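Local coordinates for COPII coat assembly protein SEC16 (Saccharomyces cerevisiae, PDB 3MZK) that helps initiate assembly of the COPII coat that forms transport vesicles and selects cargo at the endoplasmic reticulum, and also takes part in autophagy, at residues B[193-198]-B[223-228]; B[165-170]-B[187-192]. All coordinates share one frame; numbering follows the deposited sequence.

Contact 1: B[193-198]-B[223-228]; sequences RWSEVI and IFQVFV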
ATOM      1  N   ARG B 193      13.139  16.480  -3.045  1.00 94.61           N
ATOM      2  CA  ARG B 193      13.968  17.101  -4.070  1.00 83.80           C
ATOM      3  C   ARG B 193      13.244  17.183  -5.408  1.00 78.81           C
ATOM      4  O   ARG B 193      13.513  18.073  -6.214  1.00 78.91           O
ATOM      5  CB  ARG B 193      15.310  16.381  -4.199  1.00 79.54           C
ATOM      6  CG  ARG B 193      16.189  16.561  -2.978  1.00 74.08           C
ATOM      7  CD  ARG B 193      17.640  16.294  -3.288  1.00 78.46           C
ATOM      8  NE  ARG B 193      18.462  16.350  -2.087  1.00 99.52           N
ATOM      9  CZ  ARG B 193      18.511  15.383  -1.177  1.00126.99           C
ATOM     10  NH1 ARG B 193      17.779  14.288  -1.331  1.00134.37           N
ATOM     11  NH2 ARG B 193      19.288  15.513  -0.110  1.00136.41           N
ATOM     12  N   TRP B 194      12.322  16.254  -5.636  1.00 74.65           N
ATOM     13  CA  TRP B 194      11.445  16.322  -6.797  1.00 70.64           C
ATOM     14  C   TRP B 194      10.800  17.702  -6.865  1.00 71.97           C
ATOM     15  O   TRP B 194      10.826  18.368  -7.900  1.00 65.78           O
ATOM     16  CB  TRP B 194      10.366  15.242  -6.711  1.00 73.60           C
ATOM     17  CG  TRP B 194       9.289  15.380  -7.744  1.00 79.74           C
ATOM     18  CD1 TRP B 194       8.102  16.043  -7.608  1.00 85.50           C
ATOM     19  CD2 TRP B 194       9.297  14.840  -9.069  1.00 83.61           C
ATOM     20  NE1 TRP B 194       7.371  15.950  -8.769  1.00 82.18           N
ATOM     21  CE2 TRP B 194       8.084  15.215  -9.682  1.00 88.43           C
ATOM     22  CE3 TRP B 194      10.213  14.078  -9.800  1.00 90.26           C
ATOM     23  CZ2 TRP B 194       7.763  14.853 -10.986  1.00 92.69           C
ATOM     24  CZ3 TRP B 194       9.893  13.721 -11.096  1.00103.43           C
ATOM     25  CH2 TRP B 194       8.679  14.109 -11.675  1.00101.41           C
ATOM     26  N   SER B 195      10.229  18.128  -5.745  1.00 69.86           N
ATOM     27  CA  SER B 195       9.583  19.429  -5.651  1.00 71.65           C
ATOM     28  C   SER B 195      10.552  20.575  -5.934  1.00 70.55           C
ATOM     29  O   SER B 195      10.224  21.509  -6.663  1.00 68.10           O
ATOM     30  CB  SER B 195       8.953  19.601  -4.268  1.00 75.14           C
ATOM     31  OG  SER B 195       8.465  20.918  -4.087  1.00 87.65           O
ATOM     32  N   GLU B 196      11.745  20.501  -5.354  1.00 73.97           N
ATOM     33  CA  GLU B 196      12.742  21.551  -5.541  1.00 73.57           C
ATOM     34  C   GLU B 196      13.084  21.726  -7.018  1.00 76.43           C
ATOM     35  O   GLU B 196      13.292  22.843  -7.490  1.00 86.85           O
ATOM     36  CB  GLU B 196      14.007  21.252  -4.732  1.00 68.64           C
ATOM     37  N   VAL B 197      13.142  20.617  -7.744  1.00 70.11           N
ATOM     38  CA  VAL B 197      13.421  20.668  -9.171  1.00 67.64           C
ATOM     39  C   VAL B 197      12.299  21.398  -9.901  1.00 70.65           C
ATOM     40  O   VAL B 197      12.550  22.183 -10.818  1.00 74.74           O
ATOM     41  CB  VAL B 197      13.600  19.258  -9.768  1.00 67.25           C
ATOM     42  CG1 VAL B 197      13.803  19.337 -11.279  1.00 59.21           C
ATOM     43  CG2 VAL B 197      14.770  18.541  -9.100  1.00 63.75           C
ATOM     44  N   ILE B 198      11.062  21.137  -9.489  1.00 65.02           N
ATOM     45  CA  ILE B 198       9.906  21.774 -10.109  1.00 66.60           C
ATOM     46  C   ILE B 198      10.011  23.286  -9.980  1.00 73.36           C
ATOM     47  O   ILE B 198       9.789  24.024 -10.942  1.00 61.77           O
ATOM     48  CB  ILE B 198       8.589  21.309  -9.469  1.00 63.17           C
ATOM     49  CG1 ILE B 198       8.482  19.785  -9.515  1.00 73.69           C
ATOM     50  CG2 ILE B 198       7.410  21.948 -10.178  1.00 56.14           C
ATOM     51  CD1 ILE B 198       7.189  19.244  -8.956  1.00 81.85           C
ATOM     52  N   ILE B 223      -0.441  22.578  -8.489  1.00 58.73           N
ATOM     53  CA  ILE B 223      -1.037  21.388  -9.096  1.00 59.75           C
ATOM     54  C   ILE B 223      -0.088  20.194  -9.086  1.00 56.41           C
ATOM     55  O   ILE B 223      -0.488  19.077  -8.763  1.00 57.05           O
ATOM     56  CB  ILE B 223      -1.464  21.652 -10.548  1.00 55.38           C
ATOM     57  CG1 ILE B 223      -2.534  22.741 -10.592  1.00 55.98           C
ATOM     58  CG2 ILE B 223      -2.001  20.386 -11.173  1.00 47.01           C
ATOM     59  CD1 ILE B 223      -3.022  23.056 -11.977  1.00 38.86           C
ATOM     60  N   PHE B 224       1.169  20.438  -9.441  1.00 60.51           N
ATOM     61  CA  PHE B 224       2.167  19.373  -9.483  1.00 62.35           C
ATOM     62  C   PHE B 224       2.595  18.932  -8.088  1.00 63.57           C
ATOM     63  O   PHE B 224       2.959  17.776  -7.883  1.00 74.20           O
ATOM     64  CB  PHE B 224       3.383  19.800 -10.315  1.00 58.62           C
ATOM     65  CG  PHE B 224       3.069  20.025 -11.763  1.00 57.47           C
ATOM     66  CD1 PHE B 224       2.281  19.124 -12.463  1.00 61.95           C
ATOM     67  CD2 PHE B 224       3.543  21.148 -12.423  1.00 64.79           C
ATOM     68  CE1 PHE B 224       1.979  19.334 -13.797  1.00 58.31           C
ATOM     69  CE2 PHE B 224       3.243  21.363 -13.760  1.00 62.00           C
ATOM     70  CZ  PHE B 224       2.460  20.455 -14.446  1.00 56.83           C
ATOM     71  N   GLN B 225       2.547  19.850  -7.128  1.00 59.13           N
ATOM     72  CA  GLN B 225       2.888  19.513  -5.749  1.00 62.79           C
ATOM     73  C   GLN B 225       1.841  18.597  -5.141  1.00 65.91           C
ATOM     74  O   GLN B 225       2.171  17.633  -4.455  1.00 70.97           O
ATOM     75  CB  GLN B 225       3.021  20.772  -4.893  1.00 68.67           C
ATOM     76  CG  GLN B 225       4.226  21.621  -5.219  1.00 81.31           C
ATOM     77  CD  GLN B 225       5.510  20.826  -5.191  1.00 91.80           C
ATOM     78  OE1 GLN B 225       5.637  19.857  -4.443  1.00 92.25           O
ATOM     79  NE2 GLN B 225       6.468  21.222  -6.018  1.00105.85           N
ATOM     80  N   VAL B 226       0.575  18.904  -5.399  1.00 58.54           N
ATOM     81  CA  VAL B 226      -0.529  18.166  -4.801  1.00 59.75           C
ATOM     82  C   VAL B 226      -0.487  16.688  -5.170  1.00 68.57           C
ATOM     83  O   VAL B 226      -0.626  15.820  -4.307  1.00 78.26           O
ATOM     84  CB  VAL B 226      -1.897  18.764  -5.208  1.00 60.62           C
ATOM     85  CG1 VAL B 226      -3.038  17.841  -4.790  1.00 49.98           C
ATOM     86  CG2 VAL B 226      -2.070  20.160  -4.617  1.00 42.81           C
ATOM     87  N   PHE B 227      -0.282  16.400  -6.451  1.00 57.97           N
ATOM     88  CA  PHE B 227      -0.318  15.022  -6.918  1.00 51.29           C
ATOM     89  C   PHE B 227       1.017  14.311  -6.728  1.00 63.41           C
ATOM     90  O   PHE B 227       1.314  13.326  -7.393  1.00 74.37           O
ATOM     91  CB  PHE B 227      -0.776  14.969  -8.371  1.00 48.97           C
ATOM     92  CG  PHE B 227      -2.194  15.410  -8.571  1.00 44.18           C
ATOM     93  CD1 PHE B 227      -3.243  14.526  -8.368  1.00 43.37           C
ATOM     94  CD2 PHE B 227      -2.481  16.707  -8.958  1.00 45.79           C
ATOM     95  CE1 PHE B 227      -4.552  14.927  -8.553  1.00 50.31           C
ATOM     96  CE2 PHE B 227      -3.791  17.117  -9.144  1.00 50.69           C
ATOM     97  CZ  PHE B 227      -4.827  16.224  -8.939  1.00 50.56           C
ATOM     98  N   VAL B 228       1.819  14.820  -5.803  1.00 68.24           N
ATOM     99  CA  VAL B 228       3.089  14.200  -5.461  1.00 70.54           C
ATOM    100  C   VAL B 228       3.158  13.962  -3.955  1.00 80.86           C
ATOM    101  O   VAL B 228       3.947  13.147  -3.475  1.00 84.64           O
ATOM    102  CB  VAL B 228       4.272  15.065  -5.938  1.00 70.41           C
ATOM    103  CG1 VAL B 228       5.511  14.803  -5.106  1.00 75.20           C
ATOM    104  CG2 VAL B 228       4.544  14.807  -7.412  1.00 68.97           C
TER
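S195 and Q225 meet where helix 191-203 packs beside the end of helix 214-226. Q225 starts with CG anti to its carbonyl carbon (chi1 -70°) and then bends at chi2 (-53°), which puts CD near S195. S195 OG sits 2.8 Å from Q225 NE2 and 3.0 Å from Q225 OE1. Q225 OE1 also makes a weak hydrogen bond to N230, just past the segment. The amide also borders apolar atoms: I198 CD1 lies 3.6 Å from Q225 NE2, the two side chains running past each other in opposite directions. The same methyl, I198 CD1, touches F224 CB at 4.1 Å, while the phenyl ring of F224 leads off from the contact. At the other end W194 has CG anti to its backbone N (chi1 170°), and its pyrrole part meets V228, with V228 CG2 3.8 Å from W194 CD1 in an oblique approach. L184 of the second subunit packs on W194, I198 and F224. The buried hydroxyl and amide are thus close enough that they probably help meet each other's polar needs, within an otherwise apolar contact between successive helices of the Sec23-binding domain that itself borders the second subunit.

Contact 2: B[165-170]-B[187-192]; sequences NHDEAL and SLMGKD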
ATOM      1  N   ASN B 165      25.413   7.645  -6.768  1.00 72.22           N
ATOM      2  CA  ASN B 165      25.521   9.040  -6.360  1.00 78.53           C
ATOM      3  C   ASN B 165      24.379   9.912  -6.884  1.00 77.79           C
ATOM      4  O   ASN B 165      24.527  10.623  -7.879  1.00 83.50           O
ATOM      5  CB  ASN B 165      26.869   9.610  -6.806  1.00 84.33           C
ATOM      6  CG  ASN B 165      27.274  10.837  -6.016  1.00 86.01           C
ATOM      7  OD1 ASN B 165      26.443  11.480  -5.373  1.00 76.74           O
ATOM      8  ND2 ASN B 165      28.557  11.172  -6.067  1.00 87.84           N
ATOM      9  N   HIS B 166      23.240   9.858  -6.204  1.00 74.51           N
ATOM     10  CA  HIS B 166      22.074  10.646  -6.587  1.00 64.81           C
ATOM     11  C   HIS B 166      22.349  12.136  -6.492  1.00 68.72           C
ATOM     12  O   HIS B 166      22.031  12.899  -7.405  1.00 66.65           O
ATOM     13  CB  HIS B 166      20.888  10.301  -5.691  1.00 59.57           C
ATOM     14  CG  HIS B 166      20.389   8.904  -5.856  1.00 75.75           C
ATOM     15  ND1 HIS B 166      19.431   8.351  -5.038  1.00 78.71           N
ATOM     16  CD2 HIS B 166      20.712   7.937  -6.756  1.00 79.66           C
ATOM     17  CE1 HIS B 166      19.184   7.108  -5.416  1.00 77.62           C
ATOM     18  NE2 HIS B 166      19.956   6.838  -6.461  1.00 74.84           N
ATOM     19  N   ASP B 167      22.936  12.545  -5.374  1.00 74.85           N
ATOM     20  CA  ASP B 167      23.149  13.961  -5.098  1.00 78.94           C
ATOM     21  C   ASP B 167      24.050  14.614  -6.137  1.00 71.65           C
ATOM     22  O   ASP B 167      23.774  15.722  -6.600  1.00 72.97           O
ATOM     23  CB  ASP B 167      23.725  14.155  -3.696  1.00 82.59           C
ATOM     24  CG  ASP B 167      22.804  13.632  -2.611  1.00101.49           C
ATOM     25  OD1 ASP B 167      22.593  14.350  -1.612  1.00114.03           O
ATOM     26  OD2 ASP B 167      22.295  12.499  -2.752  1.00103.30           O
ATOM     27  N   GLU B 168      25.122  13.927  -6.506  1.00 55.59           N
ATOM     28  CA  GLU B 168      26.055  14.487  -7.468  1.00 60.66           C
ATOM     29  C   GLU B 168      25.437  14.507  -8.863  1.00 69.97           C
ATOM     30  O   GLU B 168      25.697  15.411  -9.656  1.00 80.39           O
ATOM     31  CB  GLU B 168      27.366  13.710  -7.467  1.00 66.44           C
ATOM     32  CG  GLU B 168      28.582  14.589  -7.648  1.00 95.16           C
ATOM     33  CD  GLU B 168      28.682  15.662  -6.583  1.00110.63           C
ATOM     34  OE1 GLU B 168      28.768  15.312  -5.386  1.00119.25           O
ATOM     35  OE2 GLU B 168      28.671  16.857  -6.945  1.00113.47           O
ATOM     36  N   ALA B 169      24.610  13.507  -9.149  1.00 53.28           N
ATOM     37  CA  ALA B 169      23.912  13.427 -10.422  1.00 44.80           C
ATOM     38  C   ALA B 169      22.937  14.585 -10.591  1.00 59.86           C
ATOM     39  O   ALA B 169      22.885  15.215 -11.643  1.00 62.61           O
ATOM     40  CB  ALA B 169      23.184  12.098 -10.539  1.00 58.21           C
ATOM     41  N   LEU B 170      22.166  14.863  -9.545  1.00 75.41           N
ATOM     42  CA  LEU B 170      21.195  15.950  -9.582  1.00 67.40           C
ATOM     43  C   LEU B 170      21.873  17.312  -9.675  1.00 74.91           C
ATOM     44  O   LEU B 170      21.454  18.173 -10.452  1.00 68.70           O
ATOM     45  CB  LEU B 170      20.297  15.902  -8.350  1.00 55.68           C
ATOM     46  CG  LEU B 170      19.244  17.007  -8.259  1.00 59.15           C
ATOM     47  CD1 LEU B 170      18.337  16.969  -9.474  1.00 66.63           C
ATOM     48  CD2 LEU B 170      18.436  16.879  -6.974  1.00 54.93           C
ATOM     49  N   SER B 187      13.266  11.795  -9.042  1.00 64.66           N
ATOM     50  CA  SER B 187      12.251  10.807  -8.695  1.00 54.97           C
ATOM     51  C   SER B 187      12.851   9.625  -7.928  1.00 56.12           C
ATOM     52  O   SER B 187      12.153   8.940  -7.185  1.00 63.74           O
ATOM     53  CB  SER B 187      11.500  10.330  -9.942  1.00 57.37           C
ATOM     54  OG  SER B 187      12.335   9.578 -10.808  1.00 68.88           O
ATOM     55  N   LEU B 188      14.148   9.394  -8.105  1.00 56.50           N
ATOM     56  CA  LEU B 188      14.831   8.319  -7.388  1.00 61.99           C
ATOM     57  C   LEU B 188      15.157   8.714  -5.951  1.00 71.33           C
ATOM     58  O   LEU B 188      15.684   7.903  -5.192  1.00 72.51           O
ATOM     59  CB  LEU B 188      16.132   7.932  -8.093  1.00 46.46           C
ATOM     60  CG  LEU B 188      16.087   7.607  -9.585  1.00 56.99           C
ATOM     61  CD1 LEU B 188      17.469   7.216 -10.076  1.00 41.79           C
ATOM     62  CD2 LEU B 188      15.088   6.497  -9.869  1.00 76.96           C
ATOM     63  N   MET B 189      14.843   9.955  -5.584  1.00 65.17           N
ATOM     64  CA  MET B 189      15.312  10.520  -4.320  1.00 69.29           C
ATOM     65  C   MET B 189      14.202  10.950  -3.360  1.00 91.55           C
ATOM     66  O   MET B 189      14.478  11.376  -2.238  1.00101.82           O
ATOM     67  CB  MET B 189      16.244  11.705  -4.589  1.00 63.80           C
ATOM     68  CG  MET B 189      17.410  11.382  -5.500  1.00 64.43           C
ATOM     69  SD  MET B 189      18.354  12.844  -5.954  1.00 77.38           S
ATOM     70  CE  MET B 189      19.000  13.357  -4.375  1.00 56.01           C
ATOM     71  N   GLY B 190      12.951  10.849  -3.798  1.00 93.52           N
ATOM     72  CA  GLY B 190      11.829  11.204  -2.951  1.00 84.58           C
ATOM     73  C   GLY B 190      11.152  12.501  -3.348  1.00 85.01           C
ATOM     74  O   GLY B 190      11.722  13.318  -4.073  1.00 79.90           O
ATOM     75  N   LYS B 191       9.930  12.690  -2.856  1.00 85.87           N
ATOM     76  CA  LYS B 191       9.108  13.839  -3.214  1.00 76.78           C
ATOM     77  C   LYS B 191       9.796  15.169  -2.923  1.00 82.11           C
ATOM     78  O   LYS B 191       9.537  16.169  -3.593  1.00 76.03           O
ATOM     79  CB  LYS B 191       7.776  13.782  -2.465  1.00 77.88           C
ATOM     80  CG  LYS B 191       7.924  13.900  -0.960  1.00 80.21           C
ATOM     81  CD  LYS B 191       6.588  14.069  -0.257  1.00 76.34           C
ATOM     82  CE  LYS B 191       6.803  14.407   1.209  1.00 90.54           C
ATOM     83  NZ  LYS B 191       5.520  14.591   1.938  1.00112.37           N
ATOM     84  N   ASP B 192      10.674  15.171  -1.923  1.00 95.03           N
ATOM     85  CA  ASP B 192      11.313  16.396  -1.450  1.00108.37           C
ATOM     86  C   ASP B 192      12.094  17.122  -2.539  1.00102.32           C
ATOM     87  O   ASP B 192      11.760  18.246  -2.910  1.00102.79           O
ATOM     88  CB  ASP B 192      12.235  16.096  -0.265  1.00131.09           C
ATOM     89  CG  ASP B 192      11.487  15.539   0.932  1.00150.80           C
ATOM     90  OD1 ASP B 192      10.506  14.791   0.733  1.00155.86           O
ATOM     91  OD2 ASP B 192      11.880  15.848   2.077  1.00158.49           O
TER
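M189 leaves its backbone with CG anti to the carbonyl carbon (chi1 -55°) and turns at chi3 (64°), folding its end against H166 at the start of helix 166-175. H166 CB lies 3.6 Å from M189 SD, the side chains running in opposite directions. H166 CG is likewise anti to its carbonyl carbon (chi1 -66°), which sets the ring with ND1 3.7 Å from M189 CG. The sulfur lies oblique to the imidazole, 5.3 Å from the H166 ring centroid to M189 SD. L188 crosses H166 at about a right angle and sets its CB over one ring face, toward the rim, 4.1 Å from H166 CE1. L170 CD2 approaches M189 SD at 4.2 Å, and D167 OD2 is 3.8 Å from M189 CE. N165 caps helix 166-175: its OD1 accepts from E168 N at 3.0 Å, the donor lying well above the carbonyl plane. G190, the first residue past helix 179-187 to leave helical angles, has positive phi and stands at the N-cap of helix 191-203. The contact thus sets L188 and M189, between those two helices, against the first turn of helix 166-175. L170 reaches on to both, A169 leans on helix 151-162, and H166 NE2 makes a weak hydrogen bond to N262 of the second subunit.

The two contacts meet around the start of helix 191-203: contact 2 uses L188 and M189 just before it, contact 1 the turns that follow. Their centres are about 13 Å apart, and they come in series along the chain. Contact 1 is buried and pairs this helix with helix 214-226; contact 2 lies at the surface and looks back to helix 166-175. The chemistry follows: a serine and an amide enclosed by apolar groups in the first, a thioether among an imidazole, a leucine and an exposed carboxylate in the second. R193 bridges them, its CD 3.8 Å from L170 CD2. Both contacts touch the second subunit: F227 packs on its L188, and L188 on its F227.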